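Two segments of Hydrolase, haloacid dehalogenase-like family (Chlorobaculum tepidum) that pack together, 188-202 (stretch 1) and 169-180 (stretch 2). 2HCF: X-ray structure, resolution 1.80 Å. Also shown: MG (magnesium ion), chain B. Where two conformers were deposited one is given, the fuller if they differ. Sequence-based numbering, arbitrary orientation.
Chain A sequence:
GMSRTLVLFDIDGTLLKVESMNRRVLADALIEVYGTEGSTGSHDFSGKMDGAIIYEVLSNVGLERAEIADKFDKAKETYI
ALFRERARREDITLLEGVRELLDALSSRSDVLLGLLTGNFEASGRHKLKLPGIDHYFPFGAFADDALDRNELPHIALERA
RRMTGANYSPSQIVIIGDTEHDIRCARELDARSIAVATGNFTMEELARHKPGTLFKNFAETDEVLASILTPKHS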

# COMPACT_ATOMS: atom_id res chain seq x y z
N GLU A 188 -7.26 -5.66 -12.71
CA GLU A 188 -7.17 -7.12 -12.57
C GLU A 188 -8.50 -7.77 -12.21
O GLU A 188 -8.78 -8.88 -12.65
CB GLU A 188 -6.14 -7.49 -11.51
CG GLU A 188 -4.73 -7.17 -11.95
CD GLU A 188 -4.29 -8.05 -13.10
OE1 GLU A 188 -4.50 -9.29 -13.04
OE2 GLU A 188 -3.73 -7.53 -14.08
N LEU A 189 -9.32 -7.08 -11.42
CA LEU A 189 -10.60 -7.64 -10.99
C LEU A 189 -11.79 -6.92 -11.59
O LEU A 189 -12.92 -7.17 -11.17
CB LEU A 189 -10.69 -7.50 -9.48
CG LEU A 189 -9.61 -8.14 -8.61
CD1 LEU A 189 -9.98 -7.84 -7.17
CD2 LEU A 189 -9.48 -9.63 -8.86
N ASP A 190 -11.52 -6.06 -12.58
CA ASP A 190 -12.49 -5.05 -13.06
C ASP A 190 -13.12 -4.31 -11.87
O ASP A 190 -14.31 -4.01 -11.86
CB ASP A 190 -13.56 -5.69 -13.95
CG ASP A 190 -14.42 -4.64 -14.69
OD1 ASP A 190 -13.97 -3.49 -14.84
OD2 ASP A 190 -15.55 -4.98 -15.11
N ALA A 191 -12.29 -4.00 -10.87
CA ALA A 191 -12.80 -3.36 -9.66
C ALA A 191 -12.96 -1.86 -9.85
O ALA A 191 -12.51 -1.29 -10.85
CB ALA A 191 -11.88 -3.63 -8.52
N ARG A 192 -13.64 -1.22 -8.90
CA ARG A 192 -13.80 0.23 -8.93
C ARG A 192 -12.55 0.86 -8.30
O ARG A 192 -12.27 0.64 -7.11
CB ARG A 192 -15.06 0.66 -8.15
CG ARG A 192 -16.35 0.19 -8.81
CD ARG A 192 -17.60 0.85 -8.23
NE ARG A 192 -17.98 0.27 -6.93
CZ ARG A 192 -18.07 0.93 -5.78
NH1 ARG A 192 -17.78 2.22 -5.67
NH2 ARG A 192 -18.45 0.24 -4.71
N SER A 193 -11.81 1.63 -9.08
CA SER A 193 -10.63 2.32 -8.59
C SER A 193 -11.02 3.72 -8.17
O SER A 193 -11.76 4.41 -8.87
CB SER A 193 -9.51 2.36 -9.63
OG SER A 193 -9.95 2.95 -10.82
N ILE A 194 -10.57 4.10 -6.97
CA ILE A 194 -10.66 5.49 -6.53
C ILE A 194 -9.23 5.97 -6.31
O ILE A 194 -8.52 5.43 -5.47
CB ILE A 194 -11.48 5.65 -5.22
CG1 ILE A 194 -12.96 5.28 -5.40
CG2 ILE A 194 -11.36 7.08 -4.67
CD1 ILE A 194 -13.66 5.04 -4.04
N ALA A 195 -8.81 6.96 -7.08
CA ALA A 195 -7.47 7.52 -6.97
C ALA A 195 -7.58 8.80 -6.17
O ALA A 195 -8.59 9.53 -6.30
CB ALA A 195 -6.92 7.81 -8.31
N VAL A 196 -6.56 9.07 -5.35
CA VAL A 196 -6.49 10.28 -4.55
C VAL A 196 -5.14 10.94 -4.79
O VAL A 196 -4.10 10.28 -4.74
CB VAL A 196 -6.79 9.95 -3.05
CG1 VAL A 196 -5.81 8.96 -2.52
CG2 VAL A 196 -6.84 11.22 -2.22
N ALA A 197 -5.14 12.24 -5.11
CA ALA A 197 -3.94 12.93 -5.59
C ALA A 197 -3.17 13.54 -4.43
O ALA A 197 -2.72 14.70 -4.48
CB ALA A 197 -4.31 13.99 -6.64
N THR A 198 -2.99 12.74 -3.38
CA THR A 198 -2.27 13.15 -2.17
C THR A 198 -0.84 12.58 -2.12
O THR A 198 -0.14 12.69 -1.12
CB THR A 198 -3.03 12.74 -0.89
OG1 THR A 198 -3.49 11.40 -1.00
CG2 THR A 198 -4.20 13.64 -0.68
N GLY A 199 -0.37 12.00 -3.24
CA GLY A 199 1.01 11.56 -3.32
C GLY A 199 1.78 12.48 -4.22
O GLY A 199 1.54 13.72 -4.25
N ASN A 200 2.67 11.89 -5.01
CA ASN A 200 3.51 12.67 -5.88
C ASN A 200 2.93 12.93 -7.27
O ASN A 200 3.60 13.51 -8.10
CB ASN A 200 4.91 12.03 -5.96
CG ASN A 200 5.57 11.99 -4.60
OD1 ASN A 200 5.36 12.87 -3.77
ND2 ASN A 200 6.32 10.94 -4.34
N PHE A 201 1.66 12.56 -7.50
CA PHE A 201 1.05 12.67 -8.85
C PHE A 201 -0.20 13.51 -8.77
O PHE A 201 -1.04 13.31 -7.90
CB PHE A 201 0.76 11.31 -9.45
CG PHE A 201 1.96 10.42 -9.42
CD1 PHE A 201 2.94 10.53 -10.41
CD2 PHE A 201 2.17 9.58 -8.33
CE1 PHE A 201 4.10 9.77 -10.32
CE2 PHE A 201 3.31 8.82 -8.25
CZ PHE A 201 4.28 8.91 -9.23
N THR A 202 -0.29 14.48 -9.66
CA THR A 202 -1.43 15.41 -9.68
C THR A 202 -2.68 14.72 -10.26
O THR A 202 -2.59 13.66 -10.89
CB THR A 202 -1.10 16.62 -10.54
OG1 THR A 202 -0.89 16.19 -11.89
CG2 THR A 202 0.16 17.31 -10.03
MG MG B . 0.84 4.78 -2.47
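Stretch 2 169-180: SPSQIVIIGDTE

Stretch 2 runs alongside stretch 1 as a neighbouring parallel β-strand. After a 3-10 turn at 170-172, residues 173-177 extend beside strand 192-196; the two axes approach to 4.7 Å, and their N-to-C directions differ by 22° (signed crossing angle -22°), a modest twist. The register follows from the CA pairs: Arg192 CA to Val174 CA is 4.8 Å, Ser193 CA to Ile175 CA 4.9 Å, Ile194 CA to Ile176 CA 4.9 Å and Ala195 CA to Gly177 CA 5.1 Å. The hydrogen-bond ladder confirms it. Arg192 N donates to Ile173 O (2.9 Å) and Ile175 N to Arg192 O (2.9 Å); Ile194 N then donates to Ile175 O (3.0 Å), Gly177 N to Ile194 O (3.2 Å), and Val196 N to Gly177 O (2.9 Å). Each of Arg192 and Ile194 thus bonds through both its N and its O to residues flanking its partner, as parallel pairing requires.

Of the 896 Å² buried, summed over both sides, Arg192 contributes the most, 98 Å². Its side chain (chi1 m, chi2 t) reaches back to the 3-10 turn, where NE donates to Ser171 O at 2.7 Å with an N-H...O angle of 162°; NH2 adds a weak bond to the same oxygen, 3.2 Å and 134°. Ser171 O lies at the guanidinium edge, near its plane, whereas Val174 CG2 covers one face, 3.2 Å from Arg192 NH2. On this same side of the sheet Ile194, covered over 69 Å², sets its CD1 3.5 Å from Val174 CG1 and its CB 4.0 Å from Ile176 CG1.

Asp178, with 79 Å² covered, anchors the far end, just after strand 173-177. Its CA makes a CA-H...O contact with Val196 O at 3.2 Å, so the close backbone approach continues past the last bridge. The carboxylate has two roles: OD1 binds the magnesium ion at 2.1 Å, while OD2 accepts from water 2 at 2.7 Å, and that water in turn accepts from Asn200 N at 2.8 Å. Gly199 fits closely here, its CA 3.5 Å from Asp178 OD2; an ideally placed CB would lie 2.0 Å from that same OD2, a clash. Water 1 makes a second bridge, donating to Asp178 O (2.9 Å) and accepting from Gly199 N (2.8 Å) and Phe201 N (3.1 Å). Phe201 closes the contact: its ring edge meets Asp178 O, with CD2 3.7 Å away, and its CE2 lies 3.8 Å from Thr179 CG2.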

# COMPACT_ATOMS: atom_id res chain seq x y z
N SER A 169 -18.61 -9.21 -6.25
CA SER A 169 -18.59 -8.96 -7.69
C SER A 169 -17.74 -7.71 -7.96
O SER A 169 -17.48 -6.94 -7.03
CB SER A 169 -20.01 -8.76 -8.22
OG SER A 169 -20.46 -7.43 -8.00
N PRO A 170 -17.32 -7.50 -9.21
CA PRO A 170 -16.45 -6.37 -9.53
C PRO A 170 -16.95 -5.01 -9.00
O PRO A 170 -16.16 -4.26 -8.43
CB PRO A 170 -16.43 -6.38 -11.07
CG PRO A 170 -16.64 -7.81 -11.42
CD PRO A 170 -17.64 -8.28 -10.42
N SER A 171 -18.25 -4.73 -9.11
CA SER A 171 -18.79 -3.45 -8.66
C SER A 171 -18.81 -3.33 -7.17
O SER A 171 -19.03 -2.24 -6.66
CB SER A 171 -20.21 -3.24 -9.15
OG SER A 171 -21.06 -4.29 -8.71
N GLN A 172 -18.64 -4.46 -6.48
CA GLN A 172 -18.54 -4.48 -5.00
C GLN A 172 -17.11 -4.38 -4.45
O GLN A 172 -16.91 -4.42 -3.25
CB GLN A 172 -19.20 -5.76 -4.47
CG GLN A 172 -20.69 -5.79 -4.59
CD GLN A 172 -21.29 -7.16 -4.26
OE1 GLN A 172 -20.64 -8.19 -4.40
NE2 GLN A 172 -22.54 -7.16 -3.84
N ILE A 173 -16.12 -4.27 -5.32
CA ILE A 173 -14.73 -4.19 -4.91
C ILE A 173 -14.18 -2.80 -5.23
O ILE A 173 -14.27 -2.33 -6.35
CB ILE A 173 -13.85 -5.24 -5.61
CG1 ILE A 173 -14.44 -6.65 -5.43
CG2 ILE A 173 -12.39 -5.16 -5.06
CD1 ILE A 173 -13.90 -7.68 -6.44
N VAL A 174 -13.61 -2.17 -4.21
CA VAL A 174 -13.08 -0.80 -4.34
C VAL A 174 -11.61 -0.80 -3.92
O VAL A 174 -11.25 -1.23 -2.82
CB VAL A 174 -13.90 0.19 -3.46
CG1 VAL A 174 -13.34 1.60 -3.57
CG2 VAL A 174 -15.35 0.17 -3.87
N ILE A 175 -10.77 -0.33 -4.84
CA ILE A 175 -9.35 -0.27 -4.61
C ILE A 175 -8.88 1.17 -4.63
O ILE A 175 -9.06 1.88 -5.62
CB ILE A 175 -8.61 -1.12 -5.62
CG1 ILE A 175 -8.76 -2.58 -5.20
CG2 ILE A 175 -7.15 -0.77 -5.69
CD1 ILE A 175 -8.51 -3.57 -6.30
N ILE A 176 -8.28 1.60 -3.52
CA ILE A 176 -7.95 3.01 -3.31
C ILE A 176 -6.43 3.23 -3.19
O ILE A 176 -5.75 2.58 -2.36
CB ILE A 176 -8.66 3.54 -2.04
CG1 ILE A 176 -10.17 3.39 -2.18
CG2 ILE A 176 -8.28 4.99 -1.76
CD1 ILE A 176 -10.94 3.41 -0.86
N GLY A 177 -5.93 4.20 -3.97
CA GLY A 177 -4.54 4.63 -3.90
C GLY A 177 -4.21 5.92 -4.64
O GLY A 177 -5.08 6.56 -5.20
N ASP A 178 -2.91 6.24 -4.69
CA ASP A 178 -2.40 7.54 -5.13
C ASP A 178 -1.53 7.55 -6.39
O ASP A 178 -1.01 8.61 -6.74
CB ASP A 178 -1.62 8.19 -3.98
CG ASP A 178 -0.29 7.46 -3.68
OD1 ASP A 178 -0.37 6.25 -3.35
OD2 ASP A 178 0.81 8.10 -3.77
N THR A 179 -1.37 6.39 -7.06
CA THR A 179 -0.51 6.29 -8.25
C THR A 179 -1.15 5.49 -9.36
O THR A 179 -2.16 4.81 -9.18
CB THR A 179 0.86 5.60 -7.96
OG1 THR A 179 0.71 4.17 -8.03
CG2 THR A 179 1.39 6.02 -6.59
N GLU A 180 -0.51 5.55 -10.53
CA GLU A 180 -0.94 4.74 -11.66
C GLU A 180 -0.95 3.24 -11.32
O GLU A 180 -1.72 2.49 -11.91
CB GLU A 180 -0.04 4.97 -12.87
CG GLU A 180 1.34 4.41 -12.71
CD GLU A 180 2.21 4.66 -13.94
OE1 GLU A 180 1.81 4.24 -15.04
OE2 GLU A 180 3.29 5.28 -13.79
O HOH W 1 -0.76 11.38 -5.94
O HOH W 2 3.18 9.18 -4.50
O HOH W 3 2.52 6.10 -3.16
O HOH W 4 2.25 3.33 -1.83
O HOH W 5 0.59 3.47 -4.05